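Local coordinates for iron Super-Oxide Dismutase (PDB 2AWP), which catalyses the dismutation of superoxide radicals to hydrogen peroxide and oxygen, probably with an iron ion as cofactor, at residues N37-L42 / G62-N67; Q70-S75 / W123-L128; S75-S80 / T156-E161; P83-E88 / L182-F187. All coordinates share one frame; numbering follows the deposited sequence.

Contacts 2 and 3 are core contacts, their centres about 6 Å apart and both near the middle of the chain. They join successive parts of helix 62-79 to neighbouring strands of the antiparallel sheet, and they include two likely iron ligands, H74 and D158. Aromatic rings and a few buried polar bonds dominate there. Contact 1, partly buried, lies further back on the same helix and packs aliphatic side chains round the N67 amide. L39 of contact 1 touches I71 of contact 2. Contact 4, also partly buried, pairs loop backbone groups with each other and with the W185 indole N-H, C85 packing beside them. It meets contact 3 where N184 N bonds to S80 O.

Contact 1: N37-L42 / G62-N67; sequences NKLNGL and GAIFNN
L42 packs against N67 across this helix pair. The L42 side chain has CG anti to its carbonyl carbon (chi1 -71°). L42 CD1 reaches the amide nitrogen N67 ND2 at 3.6 Å and also touches A63 CB at 3.8 Å. L42 CB lies 3.9 Å from I64 CG1. L39 takes a different rotamer, CG anti to the backbone N (chi1 -174°), and L39 CD1 lies 3.8 Å from I64 CG2. These two side chains cross at about a right angle. The N67 amide is turned back onto its own helix. N67 ND2 donates at 2.8 Å to A63 O, which also accepts from N67 N on the opposite face of the carbonyl plane. The bond fixes the amide against the aliphatic start of K38, whose CG is 3.4 Å from N67 OD1. The rest of the K38 chain bends away. The packing is thus mostly apolar, with a polar amide set into it. The segments run nearly antiparallel, at 146°, within the alpha-hairpin domain of the iron/manganese superoxide dismutases. Helix 53-59 adds L53 against L39 and I56 against I64, while Y35 of helix 21-43 packs on N67.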
# COMPACT_ATOMS: atom_id res chain seq x y z
N ASN A 37 13.08 -3.12 14.30
CA ASN A 37 12.62 -3.39 15.65
C ASN A 37 11.64 -4.54 15.64
O ASN A 37 11.74 -5.45 16.48
CB ASN A 37 12.03 -2.12 16.31
CG ASN A 37 13.03 -0.96 16.32
OD1 ASN A 37 14.23 -1.20 16.25
ND2 ASN A 37 12.54 0.28 16.36
N LYS A 38 10.77 -4.56 14.64
CA LYS A 38 9.78 -5.61 14.58
C LYS A 38 10.41 -6.97 14.29
O LYS A 38 10.07 -7.96 14.94
CB LYS A 38 8.66 -5.27 13.59
CG LYS A 38 7.61 -6.38 13.46
CD LYS A 38 6.26 -5.97 14.01
CE LYS A 38 6.12 -6.27 15.51
NZ LYS A 38 5.71 -7.69 15.80
N LEU A 39 11.31 -7.03 13.31
CA LEU A 39 11.98 -8.30 13.00
C LEU A 39 12.71 -8.89 14.19
O LEU A 39 12.60 -10.09 14.45
CB LEU A 39 12.96 -8.15 11.83
CG LEU A 39 13.59 -9.47 11.36
CD1 LEU A 39 12.57 -10.38 10.68
CD2 LEU A 39 14.77 -9.16 10.44
N ASN A 40 13.47 -8.05 14.89
CA ASN A 40 14.22 -8.51 16.08
C ASN A 40 13.31 -9.16 17.12
O ASN A 40 13.66 -10.17 17.70
CB ASN A 40 15.07 -7.36 16.67
CG ASN A 40 16.35 -7.13 15.89
OD1 ASN A 40 17.05 -8.09 15.54
ND2 ASN A 40 16.65 -5.88 15.59
N GLY A 41 12.11 -8.60 17.30
CA GLY A 41 11.10 -9.19 18.18
C GLY A 41 10.61 -10.54 17.68
O GLY A 41 10.49 -11.49 18.44
N LEU A 42 10.38 -10.63 16.38
CA LEU A 42 9.85 -11.83 15.77
C LEU A 42 10.80 -13.02 15.71
O LEU A 42 10.35 -14.18 15.77
CB LEU A 42 9.39 -11.51 14.35
CG LEU A 42 8.16 -10.64 14.17
CD1 LEU A 42 7.93 -10.42 12.68
CD2 LEU A 42 6.94 -11.26 14.84
N GLY A 62 5.56 -15.14 5.76
CA GLY A 62 4.73 -14.47 6.76
C GLY A 62 5.32 -13.15 7.26
O GLY A 62 6.02 -12.46 6.51
N ALA A 63 5.06 -12.81 8.52
CA ALA A 63 5.53 -11.57 9.10
C ALA A 63 7.05 -11.41 9.14
O ALA A 63 7.55 -10.28 8.97
CB ALA A 63 4.93 -11.35 10.51
N ILE A 64 7.76 -12.51 9.38
CA ILE A 64 9.24 -12.49 9.41
C ILE A 64 9.77 -12.07 8.06
O ILE A 64 10.58 -11.16 7.96
CB ILE A 64 9.87 -13.85 9.88
CG1 ILE A 64 9.62 -14.09 11.37
CG2 ILE A 64 11.41 -13.86 9.65
CD1 ILE A 64 9.87 -15.60 11.77
N PHE A 65 9.24 -12.68 7.00
CA PHE A 65 9.64 -12.30 5.66
C PHE A 65 9.32 -10.84 5.38
O PHE A 65 10.18 -10.08 4.90
CB PHE A 65 9.02 -13.18 4.58
CG PHE A 65 9.31 -12.69 3.18
CD1 PHE A 65 10.53 -12.99 2.57
CD2 PHE A 65 8.39 -11.88 2.51
CE1 PHE A 65 10.82 -12.50 1.30
CE2 PHE A 65 8.66 -11.39 1.23
CZ PHE A 65 9.86 -11.70 0.62
N ASN A 66 8.08 -10.45 5.68
CA ASN A 66 7.64 -9.09 5.38
C ASN A 66 8.59 -8.06 6.01
O ASN A 66 9.05 -7.15 5.32
CB ASN A 66 6.20 -8.87 5.87
CG ASN A 66 5.17 -9.58 5.00
OD1 ASN A 66 5.43 -9.99 3.86
ND2 ASN A 66 3.98 -9.73 5.55
N ASN A 67 8.90 -8.24 7.30
CA ASN A 67 9.82 -7.34 7.97
C ASN A 67 11.26 -7.42 7.47
O ASN A 67 11.85 -6.40 7.15
CB ASN A 67 9.74 -7.49 9.49
CG ASN A 67 8.47 -6.93 10.03
OD1 ASN A 67 8.34 -5.70 10.20
ND2 ASN A 67 7.46 -7.82 10.20

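Contact 2: Q70-S75 / W123-L128; sequences QIWNHS and WGWLVL
W123 reaches from its strand to helix 62-79 and meets Q70, N73 and H74. The polar part centres on Q70 OE1. W123 NE1 donates to Q70 OE1 at 3.0 Å, in the carbonyl plane and on a lone pair, though the bond is bent, with an N-H...O angle of 136°. N73 ND2 gives Q70 OE1 a second bond at 3.2 Å, also in the carbonyl plane. Two donors therefore hold this buried amide oxygen. N73 has further partners: its OD1 bonds to N144 and its ND2 to A142 O. H74 ND1 donates to Q70 O at 2.6 Å, which fixes the imidazole; H74 N bonds to that oxygen from the opposite face of its plane.

Next come the aromatic contacts. H74 and W123 form a T-shaped pair with planes at 86°. The W123 edge points at the H74 face, and W123 CH2 sits over the centre of the imidazole. N73 CB makes a CH-pi contact over one face of the W123 six-membered ring, 3.7 Å from its centroid.

N73 CG stands anti to its carbonyl carbon (chi1 -67°), and the amide passes W125, with N73 OD1 3.5 Å from W125 CH2 at the ring edge.

The apolar part is small: W72 CZ3 lies 4.0 Å from W125 CH2. H74 is a probable iron ligand, and W123 packs beside D158, another. The contact joins helix 62-79 of the alpha-hairpin domain to strand 122-129 in the C-terminal domain. That strand is central in the sheet, between strands 134-140 and 151-158.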
# COMPACT_ATOMS: atom_id res chain seq x y z
N GLN A 70 11.47 -6.01 3.87
CA GLN A 70 11.39 -4.55 3.92
C GLN A 70 12.66 -3.88 4.43
O GLN A 70 13.05 -2.82 3.92
CB GLN A 70 10.17 -4.07 4.70
CG GLN A 70 8.84 -4.30 3.97
CD GLN A 70 8.67 -3.46 2.74
OE1 GLN A 70 9.19 -3.80 1.68
NE2 GLN A 70 7.88 -2.37 2.85
N ILE A 71 13.30 -4.44 5.46
CA ILE A 71 14.56 -3.84 5.91
C ILE A 71 15.55 -3.81 4.73
O ILE A 71 16.19 -2.80 4.49
CB ILE A 71 15.23 -4.61 7.05
CG1 ILE A 71 14.35 -4.59 8.31
CG2 ILE A 71 16.63 -3.99 7.37
CD1 ILE A 71 14.61 -5.80 9.20
N TRP A 72 15.69 -4.94 4.04
CA TRP A 72 16.67 -5.08 2.96
C TRP A 72 16.31 -4.15 1.79
O TRP A 72 17.17 -3.40 1.24
CB TRP A 72 16.76 -6.55 2.51
CG TRP A 72 17.92 -6.80 1.54
CD1 TRP A 72 19.16 -7.29 1.86
CD2 TRP A 72 17.94 -6.54 0.13
NE1 TRP A 72 19.96 -7.33 0.72
CE2 TRP A 72 19.23 -6.89 -0.35
CE3 TRP A 72 16.98 -6.04 -0.78
CZ2 TRP A 72 19.59 -6.75 -1.71
CZ3 TRP A 72 17.34 -5.91 -2.13
CH2 TRP A 72 18.64 -6.25 -2.58
N ASN A 73 15.04 -4.17 1.42
CA ASN A 73 14.54 -3.34 0.29
C ASN A 73 14.80 -1.86 0.57
O ASN A 73 15.11 -1.09 -0.33
CB ASN A 73 13.03 -3.51 0.12
CG ASN A 73 12.62 -4.90 -0.33
OD1 ASN A 73 13.43 -5.66 -0.86
ND2 ASN A 73 11.34 -5.22 -0.14
N HIS A 74 14.57 -1.44 1.82
CA HIS A 74 14.74 -0.01 2.13
C HIS A 74 16.19 0.41 2.11
O HIS A 74 16.53 1.48 1.63
CB HIS A 74 14.09 0.34 3.48
CG HIS A 74 12.62 0.47 3.38
ND1 HIS A 74 11.76 -0.61 3.42
CD2 HIS A 74 11.84 1.56 3.15
CE1 HIS A 74 10.52 -0.20 3.26
NE2 HIS A 74 10.55 1.11 3.09
N SER A 75 17.06 -0.44 2.65
CA SER A 75 18.48 -0.14 2.59
C SER A 75 18.99 -0.01 1.15
O SER A 75 19.75 0.90 0.84
CB SER A 75 19.27 -1.16 3.39
OG SER A 75 19.07 -0.89 4.76
N TRP A 123 7.28 -2.01 -5.40
CA TRP A 123 8.68 -1.63 -5.65
C TRP A 123 8.92 -1.84 -7.11
O TRP A 123 8.46 -2.85 -7.64
CB TRP A 123 9.67 -2.57 -4.90
CG TRP A 123 9.60 -2.46 -3.35
CD1 TRP A 123 8.81 -3.20 -2.51
CD2 TRP A 123 10.38 -1.59 -2.51
NE1 TRP A 123 9.04 -2.83 -1.20
CE2 TRP A 123 9.98 -1.83 -1.18
CE3 TRP A 123 11.38 -0.65 -2.76
CZ2 TRP A 123 10.54 -1.17 -0.12
CZ3 TRP A 123 11.93 0.05 -1.67
CH2 TRP A 123 11.51 -0.22 -0.39
N GLY A 124 9.60 -0.90 -7.76
CA GLY A 124 10.10 -1.10 -9.12
C GLY A 124 11.59 -1.43 -9.05
O GLY A 124 12.31 -0.90 -8.20
N TRP A 125 12.06 -2.32 -9.92
CA TRP A 125 13.46 -2.74 -9.88
C TRP A 125 14.13 -2.65 -11.26
O TRP A 125 13.50 -2.90 -12.28
CB TRP A 125 13.58 -4.19 -9.40
CG TRP A 125 12.96 -4.45 -8.09
CD1 TRP A 125 11.65 -4.77 -7.85
CD2 TRP A 125 13.60 -4.39 -6.81
NE1 TRP A 125 11.44 -4.92 -6.52
CE2 TRP A 125 12.62 -4.70 -5.85
CE3 TRP A 125 14.92 -4.14 -6.39
CZ2 TRP A 125 12.90 -4.76 -4.47
CZ3 TRP A 125 15.20 -4.18 -4.99
CH2 TRP A 125 14.19 -4.50 -4.06
N LEU A 126 15.42 -2.27 -11.26
CA LEU A 126 16.28 -2.60 -12.37
C LEU A 126 17.04 -3.82 -11.88
O LEU A 126 17.60 -3.80 -10.77
CB LEU A 126 17.26 -1.46 -12.71
CG LEU A 126 18.27 -1.81 -13.81
CD1 LEU A 126 17.58 -2.09 -15.14
CD2 LEU A 126 19.30 -0.66 -13.91
N VAL A 127 17.04 -4.88 -12.70
CA VAL A 127 17.70 -6.13 -12.30
C VAL A 127 18.53 -6.69 -13.46
O VAL A 127 18.22 -6.45 -14.62
CB VAL A 127 16.72 -7.25 -11.77
CG1 VAL A 127 15.54 -6.68 -10.94
CG2 VAL A 127 16.20 -8.13 -12.89
N LEU A 128 19.61 -7.38 -13.12
CA LEU A 128 20.28 -8.22 -14.09
C LEU A 128 19.61 -9.58 -14.01
O LEU A 128 19.73 -10.27 -13.01
CB LEU A 128 21.78 -8.34 -13.81
CG LEU A 128 22.62 -9.03 -14.89
CD1 LEU A 128 22.79 -8.11 -16.12
CD2 LEU A 128 24.00 -9.51 -14.32

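Contact 3: S75-S80 / T156-E161; sequences SFYWDS and TCDIWE
Y77 lays one ring face over D158. D158 CB makes a CH-pi contact, 3.8 Å from the Y77 ring centroid and 14° off the ring normal. The carboxylate plane stands at 88° to the ring. Y77 CG is anti to its backbone N (chi1 174°), and Y77 CE1 comes to 3.4 Å from D158 N. The hydroxyl end bonds to Y175 OH.

T156 turns its methyl to the helix. T156 CG2 sits between its own backbone N and carbonyl carbon and touches Y77 N at 3.5 Å. F76 meets the same methyl with its ring edge, F76 CD2 lying 3.7 Å from T156 CG2. T156 OG1 bonds to G124 O of the neighbouring strand.

S80 closes the helix end against the strand. T156 N donates to S80 OG at 3.2 Å, and S80 OG donates to F76 O at 2.7 Å. The S80 hydroxyl thus accepts from a buried backbone N-H and passes its own hydrogen to the helix backbone. One water bridges Y77 O and T156 O, donating to both.

D158, a probable iron ligand, is further set by an Asx turn: D158 OD1 accepts from W160 N at 3.0 Å. The contact joins the C-terminal end of helix 62-79 to strand 151-158. W123 and W125 of strand 122-129 pack against T156, helix 172-179 covers C157, and E161 bonds to H162 of the second subunit.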
# COMPACT_ATOMS: atom_id res chain seq x y z
N SER A 75 17.06 -0.44 2.65
CA SER A 75 18.48 -0.14 2.59
C SER A 75 18.99 -0.01 1.15
O SER A 75 19.75 0.90 0.84
CB SER A 75 19.27 -1.16 3.39
OG SER A 75 19.07 -0.89 4.76
N PHE A 76 18.53 -0.92 0.30
CA PHE A 76 18.81 -0.89 -1.14
C PHE A 76 18.23 0.37 -1.80
O PHE A 76 18.84 0.94 -2.69
CB PHE A 76 18.28 -2.18 -1.79
CG PHE A 76 18.96 -2.53 -3.12
CD1 PHE A 76 20.20 -3.16 -3.13
CD2 PHE A 76 18.35 -2.23 -4.33
CE1 PHE A 76 20.83 -3.49 -4.33
CE2 PHE A 76 18.96 -2.56 -5.53
CZ PHE A 76 20.21 -3.19 -5.54
N TYR A 77 17.05 0.79 -1.37
CA TYR A 77 16.41 2.02 -1.80
C TYR A 77 17.22 3.27 -1.44
O TYR A 77 17.48 4.12 -2.30
CB TYR A 77 15.00 2.08 -1.22
CG TYR A 77 14.21 3.35 -1.44
CD1 TYR A 77 13.81 3.75 -2.72
CD2 TYR A 77 13.82 4.15 -0.35
CE1 TYR A 77 13.07 4.92 -2.92
CE2 TYR A 77 13.07 5.32 -0.53
CZ TYR A 77 12.68 5.69 -1.82
OH TYR A 77 11.92 6.84 -2.02
N TRP A 78 17.64 3.38 -0.18
CA TRP A 78 18.43 4.53 0.26
C TRP A 78 19.76 4.62 -0.50
O TRP A 78 20.15 5.70 -0.94
CB TRP A 78 18.68 4.48 1.79
CG TRP A 78 17.39 4.52 2.60
CD1 TRP A 78 16.99 3.65 3.55
CD2 TRP A 78 16.33 5.48 2.46
NE1 TRP A 78 15.74 4.00 4.03
CE2 TRP A 78 15.32 5.12 3.37
CE3 TRP A 78 16.13 6.60 1.64
CZ2 TRP A 78 14.12 5.84 3.48
CZ3 TRP A 78 14.96 7.34 1.77
CH2 TRP A 78 13.96 6.95 2.67
N ASP A 79 20.44 3.47 -0.63
CA ASP A 79 21.71 3.35 -1.36
C ASP A 79 21.59 3.57 -2.86
O ASP A 79 22.58 3.95 -3.53
CB ASP A 79 22.39 2.00 -1.05
CG ASP A 79 22.72 1.86 0.41
OD1 ASP A 79 22.50 2.83 1.18
OD2 ASP A 79 23.19 0.76 0.80
N SER A 80 20.38 3.36 -3.38
CA SER A 80 20.06 3.65 -4.79
C SER A 80 19.92 5.14 -5.11
O SER A 80 19.70 5.51 -6.28
CB SER A 80 18.75 2.95 -5.22
OG SER A 80 18.93 1.55 -5.31
N THR A 156 16.57 0.11 -6.95
CA THR A 156 15.12 0.04 -6.67
C THR A 156 14.54 1.42 -6.38
O THR A 156 15.28 2.36 -6.01
CB THR A 156 14.78 -0.92 -5.51
OG1 THR A 156 13.38 -1.22 -5.52
CG2 THR A 156 15.18 -0.33 -4.16
N CYS A 157 13.22 1.50 -6.58
CA CYS A 157 12.39 2.66 -6.26
C CYS A 157 11.13 2.18 -5.55
O CYS A 157 10.36 1.34 -6.05
CB CYS A 157 12.05 3.52 -7.50
SG CYS A 157 11.12 5.07 -7.06
N ASP A 158 10.93 2.71 -4.36
CA ASP A 158 9.79 2.39 -3.53
C ASP A 158 8.60 3.16 -4.01
O ASP A 158 8.68 4.39 -4.18
CB ASP A 158 10.12 2.88 -2.14
CG ASP A 158 9.16 2.42 -1.09
OD1 ASP A 158 8.18 1.69 -1.32
OD2 ASP A 158 9.42 2.86 0.01
N ILE A 159 7.50 2.46 -4.25
CA ILE A 159 6.27 3.18 -4.56
C ILE A 159 5.15 2.93 -3.55
O ILE A 159 4.02 3.35 -3.81
CB ILE A 159 5.79 3.01 -6.04
CG1 ILE A 159 5.70 1.54 -6.47
CG2 ILE A 159 6.70 3.84 -6.98
CD1 ILE A 159 4.46 0.88 -5.97
N TRP A 160 5.45 2.32 -2.40
CA TRP A 160 4.50 2.41 -1.26
C TRP A 160 4.11 3.89 -1.10
O TRP A 160 4.95 4.78 -1.27
CB TRP A 160 5.09 1.93 0.05
CG TRP A 160 5.22 0.41 0.25
CD1 TRP A 160 5.91 -0.46 -0.54
CD2 TRP A 160 4.72 -0.35 1.35
NE1 TRP A 160 5.83 -1.73 -0.02
CE2 TRP A 160 5.12 -1.69 1.15
CE3 TRP A 160 3.91 -0.05 2.45
CZ2 TRP A 160 4.73 -2.73 2.01
CZ3 TRP A 160 3.55 -1.06 3.31
CH2 TRP A 160 3.99 -2.38 3.12
N GLU A 161 2.84 4.15 -0.75
CA GLU A 161 2.35 5.53 -0.56
C GLU A 161 3.13 6.41 0.42
O GLU A 161 3.30 7.60 0.16
CB GLU A 161 0.85 5.58 -0.30
CG GLU A 161 0.04 5.01 -1.49
CD GLU A 161 -1.45 4.98 -1.29
OE1 GLU A 161 -1.91 4.60 -0.18
OE2 GLU A 161 -2.17 5.37 -2.25
O HOH W 1 15.96 4.63 -4.82

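Contact 4: P83-E88 / L182-F187; sequences PNCGGE and LVNWNF
The CA atoms of G86 and V183 are 4.4 Å apart, and G86 N donates to V183 O at 2.8 Å. C85, just before, sets its CB 3.3 Å from the same V183 O. C85 SG is anti to its own carbonyl carbon (chi1 -72°) and rests against the N184 amide, 3.7 Å from N184 CG. That amide works as the N-cap of helix 185-196. N184 CG is anti to the backbone N (chi1 -169°), which brings N184 OD1 round to accept from F187 N at 3.1 Å. Its ND2 bonds to M81 O, so both ends of the amide are used.

W185 turns its pyrrole edge to the loop. W185 NE1 donates to G87 O at 3.1 Å, coming from well above the carbonyl plane rather than along a lone pair. E88 O lies 3.4 Å from W185 CD1. One face of the indole is packed by V183 CG1. G86 and G87 both have positive phi, which favours glycine. Their carbonyl oxygens lie at the W185 ring edge, near its plane. The backbone of the loop thus supplies most of the polar contact.

The contact ties the loop between helices 62-79 and 92-101 to the start of helix 185-196. Beyond the loop, I93 and I97 of helix 92-101 and F107 of helix 104-117 pack on W185. L155 of strand 151-158 touches both V183 and W185.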
# COMPACT_ATOMS: atom_id res chain seq x y z
N PRO A 83 22.88 12.54 -2.75
CA PRO A 83 23.07 13.91 -3.20
C PRO A 83 24.13 13.91 -4.32
O PRO A 83 24.94 12.99 -4.40
CB PRO A 83 23.56 14.65 -1.94
CG PRO A 83 24.28 13.58 -1.16
CD PRO A 83 23.53 12.28 -1.45
N ASN A 84 24.10 14.90 -5.19
CA ASN A 84 25.10 14.99 -6.25
C ASN A 84 25.05 13.78 -7.22
O ASN A 84 26.08 13.35 -7.74
CB ASN A 84 26.50 15.11 -5.63
CG ASN A 84 26.53 16.05 -4.40
OD1 ASN A 84 27.07 15.69 -3.33
ND2 ASN A 84 25.94 17.23 -4.55
N CYS A 85 23.86 13.21 -7.41
CA CYS A 85 23.68 12.03 -8.25
C CYS A 85 22.67 12.37 -9.33
O CYS A 85 22.57 13.53 -9.73
CB CYS A 85 23.20 10.82 -7.41
SG CYS A 85 24.43 10.10 -6.31
N GLY A 86 21.88 11.39 -9.77
CA GLY A 86 20.93 11.63 -10.85
C GLY A 86 21.63 11.82 -12.19
O GLY A 86 22.81 11.41 -12.39
N GLY A 87 20.92 12.47 -13.11
CA GLY A 87 21.45 12.71 -14.45
C GLY A 87 21.61 11.43 -15.26
O GLY A 87 20.88 10.43 -15.04
N GLU A 88 22.53 11.46 -16.22
CA GLU A 88 22.77 10.35 -17.14
C GLU A 88 23.57 9.30 -16.42
O GLU A 88 24.45 9.64 -15.61
CB GLU A 88 23.63 10.82 -18.33
CG GLU A 88 22.93 11.70 -19.31
CD GLU A 88 21.85 10.99 -20.09
OE1 GLU A 88 22.07 9.86 -20.60
OE2 GLU A 88 20.76 11.58 -20.19
N LEU A 182 17.90 11.86 -8.26
CA LEU A 182 18.54 11.24 -7.09
C LEU A 182 19.23 9.91 -7.36
O LEU A 182 20.11 9.50 -6.58
CB LEU A 182 17.48 11.02 -6.00
CG LEU A 182 16.68 12.23 -5.49
CD1 LEU A 182 15.61 11.72 -4.50
CD2 LEU A 182 17.60 13.30 -4.84
N VAL A 183 18.87 9.26 -8.47
CA VAL A 183 19.41 7.95 -8.88
C VAL A 183 20.92 7.88 -8.78
O VAL A 183 21.63 8.67 -9.39
CB VAL A 183 19.04 7.57 -10.36
CG1 VAL A 183 19.56 6.15 -10.67
CG2 VAL A 183 17.60 7.63 -10.58
N ASN A 184 21.40 6.89 -8.03
CA ASN A 184 22.81 6.76 -7.75
C ASN A 184 23.44 5.72 -8.66
O ASN A 184 23.37 4.52 -8.36
CB ASN A 184 22.98 6.31 -6.30
CG ASN A 184 24.39 6.39 -5.82
OD1 ASN A 184 25.34 6.32 -6.61
ND2 ASN A 184 24.55 6.51 -4.51
N TRP A 185 24.06 6.17 -9.75
CA TRP A 185 24.70 5.28 -10.73
C TRP A 185 25.95 4.62 -10.18
O TRP A 185 26.30 3.53 -10.61
CB TRP A 185 25.02 6.06 -12.00
CG TRP A 185 23.79 6.68 -12.61
CD1 TRP A 185 23.52 8.04 -12.75
CD2 TRP A 185 22.67 5.99 -13.15
NE1 TRP A 185 22.30 8.22 -13.36
CE2 TRP A 185 21.76 6.98 -13.62
CE3 TRP A 185 22.34 4.63 -13.29
CZ2 TRP A 185 20.53 6.64 -14.22
CZ3 TRP A 185 21.12 4.29 -13.89
CH2 TRP A 185 20.24 5.30 -14.36
N ASN A 186 26.61 5.26 -9.21
CA ASN A 186 27.74 4.60 -8.56
C ASN A 186 27.28 3.32 -7.87
O ASN A 186 27.95 2.29 -7.97
CB ASN A 186 28.48 5.54 -7.58
CG ASN A 186 28.93 6.82 -8.24
OD1 ASN A 186 29.50 6.79 -9.33
ND2 ASN A 186 28.63 7.96 -7.61
N PHE A 187 26.16 3.38 -7.16
CA PHE A 187 25.57 2.17 -6.57
C PHE A 187 25.22 1.12 -7.63
O PHE A 187 25.54 -0.07 -7.45
CB PHE A 187 24.32 2.48 -5.71
CG PHE A 187 23.87 1.31 -4.83
CD1 PHE A 187 24.76 0.72 -3.92
CD2 PHE A 187 22.54 0.84 -4.89
CE1 PHE A 187 24.35 -0.34 -3.08
CE2 PHE A 187 22.12 -0.23 -4.08
CZ PHE A 187 23.04 -0.83 -3.17